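Local coordinates for PHD finger protein 14 (Danio rerio, PDB 7D86), which reads histone H3 through its PHD-zinc knuckle-PHD module, preferring the unmodified tail, and represses PDGFRA expression, at residues Val116-Glu120 / Met121-Lys125; Ser169-Ala172 / Ala173-Ile177; Arg191-Arg194 / Lys195-Lys199. All coordinates share one frame; numbering follows the deposited sequence.

Overall arrangement
Three local contacts come in series along the chain, in numerical order. Contact 1 lies at the start of the short helix 120-123, within the PHD-zinc-finger like region. Contact 2 is the turn that leaves strand 168-170 on its way to strand 181-183 in the second PHD finger, and contact 3 is the first part of the C-terminal helix 191-204. Centres of contacts 2 and 3 are about 18 Å apart and the two touch at S169 and K197, which joins the hairpin of strand 168-170 to the C-terminal helix. Contact 1 lies apart, about 26 Å from contact 2 and about 31 Å from contact 3, centre to centre, across the chain's middle from the latter.

Contact 1. Residues Val116-Glu120 / Met121-Lys125; sequences VTLTE and MNYSK
T119 and N122 grip each other through backbone and side chain alike. The amide N of T119 donates to OD1 of N122 over 2.9 Å, an almost straight bond (173°) whose donor is tilted from the plane of the carboxamide. In return, N of N122 donates to OG1 of T119 at 3.1 Å. With OG1 set between its own backbone N and carbonyl carbon (chi1 66°), the hydroxyl faces the opening turn of the helix; it also makes a weak bond to OD1 of N122. OD1 thus has two donors from a single residue, and ND2 of the same amide has a weak bond to the carbonyl of P103. The reciprocal pair is a capping box, T119 serving as N-cap of helix 120-123, in the PHD-zinc-finger like region.

Backbone bonds carry the turn onward: N of Y123 reaches O of T119 at 2.9 Å, and N of S124 reaches O of E120. OG of S124 folds back to O of M121 at 2.7 Å.

Among the apolar groups, L118 and Y123 cross at about a right angle. CB of L118 lies 3.6 Å from CZ of Y123, approaching the ring obliquely, while CD1 of L118 rests 3.8 Å from CE1 of Y123. M121, bent at chi2 and chi3, curls its CE back to within 3.8 Å of CB of T119.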
ATOM      1  N   VAL A 116       3.029   5.949 -12.035  1.00 50.36           N
ATOM      2  CA  VAL A 116       1.769   5.225 -11.979  1.00 48.63           C
ATOM      3  C   VAL A 116       0.802   5.837 -12.978  1.00 46.19           C
ATOM      4  O   VAL A 116       0.619   7.060 -13.020  1.00 42.21           O
ATOM      5  CB  VAL A 116       1.199   5.262 -10.554  1.00 46.81           C
ATOM      6  CG1 VAL A 116      -0.092   4.440 -10.481  1.00 43.88           C
ATOM      7  CG2 VAL A 116       2.231   4.754  -9.559  1.00 44.68           C
ATOM      8  N   THR A 117       0.184   4.994 -13.797  1.00 48.87           N
ATOM      9  CA  THR A 117      -0.802   5.433 -14.779  1.00 50.82           C
ATOM     10  C   THR A 117      -2.186   5.030 -14.293  1.00 45.12           C
ATOM     11  O   THR A 117      -2.465   3.838 -14.125  1.00 46.00           O
ATOM     12  CB  THR A 117      -0.534   4.833 -16.159  1.00 57.54           C
ATOM     13  OG1 THR A 117       0.780   5.192 -16.604  1.00 64.47           O
ATOM     14  CG2 THR A 117      -1.556   5.351 -17.163  1.00 58.57           C
ATOM     15  N   LEU A 118      -3.039   6.022 -14.065  1.00 38.82           N
ATOM     16  CA  LEU A 118      -4.436   5.798 -13.728  1.00 36.90           C
ATOM     17  C   LEU A 118      -5.296   6.031 -14.965  1.00 38.02           C
ATOM     18  O   LEU A 118      -5.078   6.985 -15.718  1.00 41.32           O
ATOM     19  CB  LEU A 118      -4.879   6.721 -12.595  1.00 40.97           C
ATOM     20  CG  LEU A 118      -3.992   6.700 -11.345  1.00 39.52           C
ATOM     21  CD1 LEU A 118      -4.578   7.567 -10.244  1.00 37.35           C
ATOM     22  CD2 LEU A 118      -3.787   5.274 -10.855  1.00 38.38           C
ATOM     23  N   THR A 119      -6.274   5.159 -15.162  1.00 35.16           N
ATOM     24  CA  THR A 119      -7.129   5.176 -16.338  1.00 41.83           C
ATOM     25  C   THR A 119      -8.449   5.872 -16.040  1.00 34.28           C
ATOM     26  O   THR A 119      -8.795   6.143 -14.889  1.00 35.52           O
ATOM     27  CB  THR A 119      -7.399   3.750 -16.804  1.00 42.67           C
ATOM     28  OG1 THR A 119      -8.170   3.083 -15.799  1.00 42.67           O
ATOM     29  CG2 THR A 119      -6.090   3.010 -17.003  1.00 46.56           C
ATOM     30  N   GLU A 120      -9.194   6.154 -17.111  1.00 36.42           N
ATOM     31  CA  GLU A 120     -10.565   6.620 -16.954  1.00 40.46           C
ATOM     32  C   GLU A 120     -11.354   5.691 -16.049  1.00 39.03           C
ATOM     33  O   GLU A 120     -12.169   6.146 -15.241  1.00 39.33           O
ATOM     34  CB  GLU A 120     -11.261   6.716 -18.311  1.00 43.78           C
ATOM     35  CG  GLU A 120     -10.669   7.699 -19.277  1.00 57.70           C
ATOM     36  CD  GLU A 120     -11.622   8.000 -20.414  1.00 66.07           C
ATOM     37  OE1 GLU A 120     -12.744   8.474 -20.135  1.00 67.98           O
ATOM     38  OE2 GLU A 120     -11.259   7.744 -21.580  1.00 70.99           O
ATOM     39  N   MET A 121     -11.134   4.378 -16.187  1.00 36.63           N
ATOM     40  CA  MET A 121     -11.844   3.411 -15.358  1.00 34.88           C
ATOM     41  C   MET A 121     -11.520   3.622 -13.884  1.00 35.73           C
ATOM     42  O   MET A 121     -12.423   3.662 -13.042  1.00 40.43           O
ATOM     43  CB  MET A 121     -11.502   1.982 -15.811  1.00 34.45           C
ATOM     44  CG  MET A 121     -12.003   1.620 -17.217  1.00 35.47           C
ATOM     45  SD  MET A 121     -11.070   2.275 -18.634  1.00 41.70           S
ATOM     46  CE  MET A 121      -9.591   1.257 -18.635  1.00 42.72           C
ATOM     47  N   ASN A 122     -10.230   3.774 -13.557  1.00 32.08           N
ATOM     48  CA  ASN A 122      -9.827   4.073 -12.184  1.00 31.88           C
ATOM     49  C   ASN A 122     -10.505   5.338 -11.677  1.00 34.18           C
ATOM     50  O   ASN A 122     -11.067   5.359 -10.575  1.00 37.16           O
ATOM     51  CB  ASN A 122      -8.306   4.244 -12.095  1.00 33.56           C
ATOM     52  CG  ASN A 122      -7.541   2.993 -12.470  1.00 35.90           C
ATOM     53  OD1 ASN A 122      -6.500   3.067 -13.124  1.00 39.29           O
ATOM     54  ND2 ASN A 122      -8.042   1.839 -12.048  1.00 38.92           N
ATOM     55  N   TYR A 123     -10.433   6.413 -12.467  1.00 33.47           N
ATOM     56  CA  TYR A 123     -10.956   7.708 -12.040  1.00 35.41           C
ATOM     57  C   TYR A 123     -12.455   7.652 -11.799  1.00 37.42           C
ATOM     58  O   TYR A 123     -12.973   8.326 -10.902  1.00 35.65           O
ATOM     59  CB  TYR A 123     -10.641   8.767 -13.093  1.00 36.41           C
ATOM     60  CG  TYR A 123      -9.191   9.140 -13.202  1.00 37.86           C
ATOM     61  CD1 TYR A 123      -8.401   9.282 -12.065  1.00 36.15           C
ATOM     62  CD2 TYR A 123      -8.609   9.381 -14.445  1.00 44.06           C
ATOM     63  CE1 TYR A 123      -7.069   9.649 -12.162  1.00 40.29           C
ATOM     64  CE2 TYR A 123      -7.278   9.747 -14.554  1.00 48.91           C
ATOM     65  CZ  TYR A 123      -6.512   9.880 -13.408  1.00 47.49           C
ATOM     66  OH  TYR A 123      -5.187  10.246 -13.518  1.00 46.40           O
ATOM     67  N   SER A 124     -13.172   6.866 -12.603  1.00 35.82           N
ATOM     68  CA  SER A 124     -14.615   6.745 -12.453  1.00 39.71           C
ATOM     69  C   SER A 124     -15.014   5.980 -11.200  1.00 41.82           C
ATOM     70  O   SER A 124     -16.202   5.963 -10.860  1.00 43.57           O
ATOM     71  CB  SER A 124     -15.211   6.064 -13.689  1.00 41.42           C
ATOM     72  OG  SER A 124     -14.794   4.708 -13.766  1.00 43.31           O
ATOM     73  N   LYS A 125     -14.062   5.355 -10.504  1.00 40.70           N
ATOM     74  CA  LYS A 125     -14.371   4.612  -9.289  1.00 41.15           C
ATOM     75  C   LYS A 125     -14.294   5.461  -8.027  1.00 35.94           C
ATOM     76  O   LYS A 125     -14.741   4.999  -6.974  1.00 34.97           O
ATOM     77  CB  LYS A 125     -13.422   3.417  -9.118  1.00 39.58           C
ATOM     78  CG  LYS A 125     -13.403   2.432 -10.271  1.00 45.56           C
ATOM     79  CD  LYS A 125     -14.655   1.590 -10.309  1.00 49.39           C
ATOM     80  CE  LYS A 125     -14.636   0.674 -11.519  1.00 53.82           C
ATOM     81  NZ  LYS A 125     -15.963   0.056 -11.753  1.00 55.79           N
TER

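Contact 2. Residues Ser169-Ala172 / Ala173-Ile177; sequences SEAA and AEEDI
The carbonyl oxygen of A172 is held by two donors, a water and the amide of E175. The water donates to O of A172 at 2.6 Å, and N of E175 donates to the same O at 3.0 Å. This is the opening of a 3-10 turn, 173-175, which takes the chain off the end of strand 168-170 and into the loop leading to strand 181-183 of the second PHD finger. The E175 amide comes from above the carbonyl plane, 60° out of it, and its N-H is bent to 145°, consistent with a tight 3-10 turn. One residue on, N of D176 reaches O of A173 to continue the winding.

E175 also reaches backward with its side chain. CG sits anti to its carbonyl carbon (chi1 -64°) and the chain runs extended beyond it, carrying the carboxylate alongside A171 and A172. There OE2 of E175 accepts from N of A172 at 2.9 Å in a fairly straight bond, with the donor lying above the carboxylate plane. E175 therefore holds A172 at both ends, its backbone N on the carbonyl and its side chain on the amide. The carboxylate passes over the methyl of A171 as it does so, with OE1 of E175 3.8 Å from CB of A171.

A171 itself is buried: its backbone pairs with P180 and its methyl touches F182 on the partner strand. I177 adds a further apolar touch to that methyl, CD1 of I177 lying 3.9 Å from CB of A171. Past the turn, the water that donates to O of A172 also accepts from the amide N of I177, at 3.1 Å.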
ATOM      1  N   SER A 169      -2.357  -9.394   1.608  1.00 27.33           N
ATOM      2  CA  SER A 169      -1.444 -10.510   1.430  1.00 29.28           C
ATOM      3  C   SER A 169      -0.838 -10.474   0.035  1.00 28.94           C
ATOM      4  O   SER A 169      -1.431  -9.950  -0.912  1.00 27.70           O
ATOM      5  CB  SER A 169      -2.153 -11.866   1.644  1.00 33.14           C
ATOM      6  OG  SER A 169      -2.753 -11.947   2.924  1.00 34.62           O
ATOM      7  N   GLU A 170       0.352 -11.049  -0.082  1.00 30.36           N
ATOM      8  CA  GLU A 170       0.974 -11.296  -1.376  1.00 31.24           C
ATOM      9  C   GLU A 170       1.323 -12.774  -1.448  1.00 34.83           C
ATOM     10  O   GLU A 170       2.037 -13.283  -0.582  1.00 34.92           O
ATOM     11  CB  GLU A 170       2.224 -10.436  -1.577  1.00 34.17           C
ATOM     12  CG  GLU A 170       2.918 -10.670  -2.921  1.00 39.39           C
ATOM     13  CD  GLU A 170       4.170  -9.818  -3.098  1.00 51.32           C
ATOM     14  OE1 GLU A 170       4.723  -9.801  -4.217  1.00 56.68           O
ATOM     15  OE2 GLU A 170       4.598  -9.165  -2.122  1.00 50.73           O
ATOM     16  N   ALA A 171       0.813 -13.461  -2.470  1.00 32.09           N
ATOM     17  CA  ALA A 171       1.133 -14.870  -2.649  1.00 32.55           C
ATOM     18  C   ALA A 171       2.613 -15.050  -2.967  1.00 33.52           C
ATOM     19  O   ALA A 171       3.242 -14.209  -3.615  1.00 33.17           O
ATOM     20  CB  ALA A 171       0.277 -15.474  -3.768  1.00 32.16           C
ATOM     21  N   ALA A 172       3.176 -16.162  -2.503  1.00 34.60           N
ATOM     22  CA  ALA A 172       4.560 -16.456  -2.837  1.00 39.47           C
ATOM     23  C   ALA A 172       4.702 -16.779  -4.324  1.00 43.28           C
ATOM     24  O   ALA A 172       3.745 -17.176  -4.999  1.00 42.86           O
ATOM     25  CB  ALA A 172       5.080 -17.618  -1.997  1.00 42.25           C
ATOM     26  N   ALA A 173       5.928 -16.611  -4.827  1.00 39.56           N
ATOM     27  CA  ALA A 173       6.217 -16.890  -6.232  1.00 46.11           C
ATOM     28  C   ALA A 173       5.857 -18.322  -6.609  1.00 50.28           C
ATOM     29  O   ALA A 173       5.324 -18.569  -7.698  1.00 50.44           O
ATOM     30  CB  ALA A 173       7.695 -16.623  -6.525  1.00 49.23           C
ATOM     31  N   GLU A 174       6.146 -19.282  -5.727  1.00 50.58           N
ATOM     32  CA  GLU A 174       5.855 -20.679  -6.023  1.00 57.99           C
ATOM     33  C   GLU A 174       4.361 -20.967  -6.073  1.00 52.59           C
ATOM     34  O   GLU A 174       3.966 -22.016  -6.589  1.00 49.63           O
ATOM     35  CB  GLU A 174       6.523 -21.583  -4.988  1.00 68.90           C
ATOM     36  CG  GLU A 174       6.098 -21.284  -3.559  1.00 81.18           C
ATOM     37  CD  GLU A 174       6.868 -22.096  -2.537  1.00 94.85           C
ATOM     38  OE1 GLU A 174       7.112 -23.294  -2.789  1.00101.87           O
ATOM     39  OE2 GLU A 174       7.236 -21.534  -1.484  1.00 99.18           O
ATOM     40  N   GLU A 175       3.527 -20.072  -5.542  1.00 48.34           N
ATOM     41  CA  GLU A 175       2.086 -20.294  -5.588  1.00 49.39           C
ATOM     42  C   GLU A 175       1.511 -20.085  -6.984  1.00 45.23           C
ATOM     43  O   GLU A 175       0.408 -20.568  -7.260  1.00 42.67           O
ATOM     44  CB  GLU A 175       1.379 -19.385  -4.583  1.00 52.35           C
ATOM     45  CG  GLU A 175       1.747 -19.663  -3.135  1.00 58.32           C
ATOM     46  CD  GLU A 175       0.901 -18.866  -2.158  1.00 66.39           C
ATOM     47  OE1 GLU A 175      -0.342 -18.879  -2.295  1.00 70.22           O
ATOM     48  OE2 GLU A 175       1.476 -18.220  -1.258  1.00 69.92           O
ATOM     49  N   ASP A 176       2.222 -19.374  -7.857  1.00 43.24           N
ATOM     50  CA  ASP A 176       1.874 -19.256  -9.273  1.00 47.48           C
ATOM     51  C   ASP A 176       0.452 -18.720  -9.466  1.00 43.22           C
ATOM     52  O   ASP A 176      -0.396 -19.325 -10.132  1.00 42.10           O
ATOM     53  CB  ASP A 176       2.058 -20.601  -9.985  1.00 54.58           C
ATOM     54  CG  ASP A 176       1.978 -20.477 -11.489  1.00 62.77           C
ATOM     55  OD1 ASP A 176       2.080 -19.341 -11.994  1.00 65.13           O
ATOM     56  OD2 ASP A 176       1.804 -21.512 -12.170  1.00 67.95           O
ATOM     57  N   ILE A 177       0.207 -17.561  -8.861  1.00 34.97           N
ATOM     58  CA  ILE A 177      -1.044 -16.824  -9.008  1.00 35.66           C
ATOM     59  C   ILE A 177      -0.750 -15.585  -9.849  1.00 38.58           C
ATOM     60  O   ILE A 177       0.169 -14.825  -9.528  1.00 35.25           O
ATOM     61  CB  ILE A 177      -1.632 -16.449  -7.637  1.00 32.54           C
ATOM     62  CG1 ILE A 177      -1.859 -17.722  -6.806  1.00 35.52           C
ATOM     63  CG2 ILE A 177      -2.917 -15.656  -7.794  1.00 33.58           C
ATOM     64  CD1 ILE A 177      -2.604 -17.500  -5.510  1.00 35.51           C
TER
HETATM   65  O   HOH W   1       2.456 -16.350  -7.075  1.00 40.32           O

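Contact 3. Residues Arg191-Arg194 / Lys195-Lys199; sequences RFDR and KWKRK
F192 and W196, one helical turn apart, form an offset edge-to-face pair. The phenyl ring of F192 is sent out from the helix, where the indole of W196 leans back to meet it; the indole presents the edge of its five-membered ring to the phenyl face, with planes 61° apart. The closest atoms are CE2 of F192 and CD1 of W196, 3.6 Å from each other.

The rotamer of W196 is the less common one on a helix: CG stands between backbone N and carbonyl carbon (chi1 68°), which turns the indole back over the preceding turn. NE1 of W196 then donates to OD1 of D193 at 3.2 Å, reaching that oxygen on its anti side while the carboxylate stands nearly perpendicular to the indole. One face of the indole receives O of D193 and CG of K197. F192 and D193 thus both restrain the indole, one by ring contact and one by a hydrogen bond.

R194 and R198 run side by side, with their guanidinium planes nearly parallel (3°). NH1 of R194 lies over one face of the R198 guanidinium, 3.4 Å from NH1 of R198. Both turn to E165, R194 through a salt bridge and R198 through a long, weak ion pair, and this shared carboxylate would offset the like charges.

The backbone bonds are those of a regular helix, such as N of R198 to O of R194 at 2.8 Å. Helix 191-204 is the C-terminal helix of the PZP module: K197 touches L16 beside the first zinc site and carries NZ to the carbonyl of L168, tying the helix to strand 168-170 of the second PHD finger, while R194 reaches E165 in the loop between that strand and helix 159-164.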
ATOM      1  N   ARG A 191      -5.764 -15.719  10.535  1.00 29.42           N
ATOM      2  CA  ARG A 191      -5.593 -15.022  11.813  1.00 32.14           C
ATOM      3  C   ARG A 191      -4.118 -14.823  12.154  1.00 31.69           C
ATOM      4  O   ARG A 191      -3.734 -13.776  12.700  1.00 30.51           O
ATOM      5  CB  ARG A 191      -6.298 -15.776  12.940  1.00 29.67           C
ATOM      6  CG  ARG A 191      -6.527 -14.921  14.186  1.00 31.47           C
ATOM      7  CD  ARG A 191      -7.175 -15.712  15.331  1.00 30.51           C
ATOM      8  NE  ARG A 191      -8.373 -16.418  14.877  1.00 35.18           N
ATOM      9  CZ  ARG A 191      -9.606 -15.923  14.941  1.00 32.80           C
ATOM     10  NH1 ARG A 191      -9.809 -14.715  15.443  1.00 31.67           N
ATOM     11  NH2 ARG A 191     -10.636 -16.637  14.505  1.00 32.26           N
ATOM     12  N   PHE A 192      -3.281 -15.819  11.861  1.00 26.65           N
ATOM     13  CA  PHE A 192      -1.849 -15.681  12.113  1.00 29.44           C
ATOM     14  C   PHE A 192      -1.262 -14.530  11.306  1.00 34.87           C
ATOM     15  O   PHE A 192      -0.512 -13.691  11.830  1.00 34.36           O
ATOM     16  CB  PHE A 192      -1.127 -16.982  11.767  1.00 31.10           C
ATOM     17  CG  PHE A 192       0.366 -16.883  11.897  1.00 38.69           C
ATOM     18  CD1 PHE A 192       0.974 -17.044  13.129  1.00 43.64           C
ATOM     19  CD2 PHE A 192       1.160 -16.623  10.791  1.00 38.40           C
ATOM     20  CE1 PHE A 192       2.347 -16.955  13.252  1.00 45.20           C
ATOM     21  CE2 PHE A 192       2.534 -16.530  10.914  1.00 37.92           C
ATOM     22  CZ  PHE A 192       3.125 -16.695  12.138  1.00 41.65           C
ATOM     23  N   ASP A 193      -1.598 -14.482  10.014  1.00 30.50           N
ATOM     24  CA  ASP A 193      -1.075 -13.439   9.141  1.00 31.59           C
ATOM     25  C   ASP A 193      -1.532 -12.061   9.588  1.00 30.30           C
ATOM     26  O   ASP A 193      -0.733 -11.119   9.611  1.00 31.08           O
ATOM     27  CB  ASP A 193      -1.499 -13.710   7.697  1.00 34.42           C
ATOM     28  CG  ASP A 193      -0.639 -14.758   7.034  1.00 45.23           C
ATOM     29  OD1 ASP A 193       0.407 -15.124   7.623  1.00 52.43           O
ATOM     30  OD2 ASP A 193      -1.004 -15.217   5.930  1.00 47.77           O
ATOM     31  N   ARG A 194      -2.811 -11.920   9.953  1.00 30.27           N
ATOM     32  CA  ARG A 194      -3.291 -10.647  10.491  1.00 30.36           C
ATOM     33  C   ARG A 194      -2.472 -10.203  11.689  1.00 31.91           C
ATOM     34  O   ARG A 194      -2.140  -9.018  11.823  1.00 32.45           O
ATOM     35  CB  ARG A 194      -4.749 -10.751  10.932  1.00 31.67           C
ATOM     36  CG  ARG A 194      -5.778 -10.478   9.895  1.00 40.47           C
ATOM     37  CD  ARG A 194      -7.098 -10.246  10.601  1.00 40.21           C
ATOM     38  NE  ARG A 194      -7.204  -8.867  11.054  1.00 36.78           N
ATOM     39  CZ  ARG A 194      -8.021  -8.450  12.013  1.00 33.72           C
ATOM     40  NH1 ARG A 194      -8.051  -7.169  12.337  1.00 37.38           N
ATOM     41  NH2 ARG A 194      -8.794  -9.315  12.660  1.00 34.75           N
ATOM     42  N   LYS A 195      -2.164 -11.137  12.585  1.00 30.23           N
ATOM     43  CA  LYS A 195      -1.552 -10.771  13.856  1.00 35.57           C
ATOM     44  C   LYS A 195      -0.181 -10.130  13.650  1.00 32.50           C
ATOM     45  O   LYS A 195       0.100  -9.051  14.183  1.00 32.13           O
ATOM     46  CB  LYS A 195      -1.471 -12.003  14.757  1.00 40.78           C
ATOM     47  CG  LYS A 195      -2.652 -12.102  15.712  1.00 49.65           C
ATOM     48  CD  LYS A 195      -2.487 -13.224  16.723  1.00 51.37           C
ATOM     49  CE  LYS A 195      -2.753 -14.567  16.084  1.00 48.91           C
ATOM     50  NZ  LYS A 195      -3.426 -15.525  17.021  1.00 46.20           N
ATOM     51  N   TRP A 196       0.695 -10.770  12.875  1.00 32.00           N
ATOM     52  CA  TRP A 196       2.026 -10.182  12.737  1.00 36.11           C
ATOM     53  C   TRP A 196       2.013  -8.978  11.800  1.00 35.01           C
ATOM     54  O   TRP A 196       2.836  -8.067  11.960  1.00 30.80           O
ATOM     55  CB  TRP A 196       3.058 -11.226  12.293  1.00 31.81           C
ATOM     56  CG  TRP A 196       2.904 -11.773  10.897  1.00 33.53           C
ATOM     57  CD1 TRP A 196       2.351 -12.967  10.541  1.00 34.71           C
ATOM     58  CD2 TRP A 196       3.346 -11.155   9.679  1.00 36.76           C
ATOM     59  NE1 TRP A 196       2.416 -13.128   9.175  1.00 35.92           N
ATOM     60  CE2 TRP A 196       3.019 -12.029   8.624  1.00 38.31           C
ATOM     61  CE3 TRP A 196       3.985  -9.948   9.381  1.00 36.04           C
ATOM     62  CZ2 TRP A 196       3.303 -11.731   7.294  1.00 44.12           C
ATOM     63  CZ3 TRP A 196       4.269  -9.654   8.066  1.00 39.65           C
ATOM     64  CH2 TRP A 196       3.923 -10.541   7.034  1.00 44.80           C
ATOM     65  N   LYS A 197       1.070  -8.917  10.855  1.00 30.03           N
ATOM     66  CA  LYS A 197       0.981  -7.725  10.012  1.00 28.28           C
ATOM     67  C   LYS A 197       0.466  -6.525  10.799  1.00 30.89           C
ATOM     68  O   LYS A 197       0.983  -5.411  10.651  1.00 29.28           O
ATOM     69  CB  LYS A 197       0.094  -7.982   8.794  1.00 28.71           C
ATOM     70  CG  LYS A 197       0.707  -8.940   7.799  1.00 29.14           C
ATOM     71  CD  LYS A 197      -0.346  -9.423   6.804  1.00 26.87           C
ATOM     72  CE  LYS A 197       0.278 -10.365   5.789  1.00 33.99           C
ATOM     73  NZ  LYS A 197      -0.754 -11.023   4.940  1.00 36.24           N
ATOM     74  N   ARG A 198      -0.571  -6.721  11.622  1.00 30.15           N
ATOM     75  CA  ARG A 198      -1.043  -5.618  12.456  1.00 36.72           C
ATOM     76  C   ARG A 198       0.061  -5.139  13.392  1.00 37.29           C
ATOM     77  O   ARG A 198       0.230  -3.930  13.608  1.00 35.94           O
ATOM     78  CB  ARG A 198      -2.268  -6.044  13.262  1.00 42.10           C
ATOM     79  CG  ARG A 198      -3.520  -6.230  12.445  1.00 51.57           C
ATOM     80  CD  ARG A 198      -4.680  -6.700  13.310  1.00 55.97           C
ATOM     81  NE  ARG A 198      -5.188  -5.641  14.179  1.00 58.46           N
ATOM     82  CZ  ARG A 198      -6.062  -5.834  15.161  1.00 65.20           C
ATOM     83  NH1 ARG A 198      -6.522  -7.050  15.409  1.00 64.87           N
ATOM     84  NH2 ARG A 198      -6.470  -4.813  15.900  1.00 72.56           N
ATOM     85  N   LYS A 199       0.833  -6.078  13.939  1.00 37.67           N
ATOM     86  CA  LYS A 199       1.931  -5.720  14.831  1.00 44.29           C
ATOM     87  C   LYS A 199       2.993  -4.907  14.096  1.00 39.31           C
ATOM     88  O   LYS A 199       3.465  -3.881  14.597  1.00 39.40           O
ATOM     89  CB  LYS A 199       2.535  -6.984  15.447  1.00 47.67           C
ATOM     90  CG  LYS A 199       3.741  -6.719  16.333  1.00 57.91           C
ATOM     91  CD  LYS A 199       4.288  -7.998  16.945  1.00 64.28           C
ATOM     92  CE  LYS A 199       5.522  -7.725  17.792  1.00 69.16           C
ATOM     93  NZ  LYS A 199       5.225  -6.876  18.980  1.00 72.33           N
TER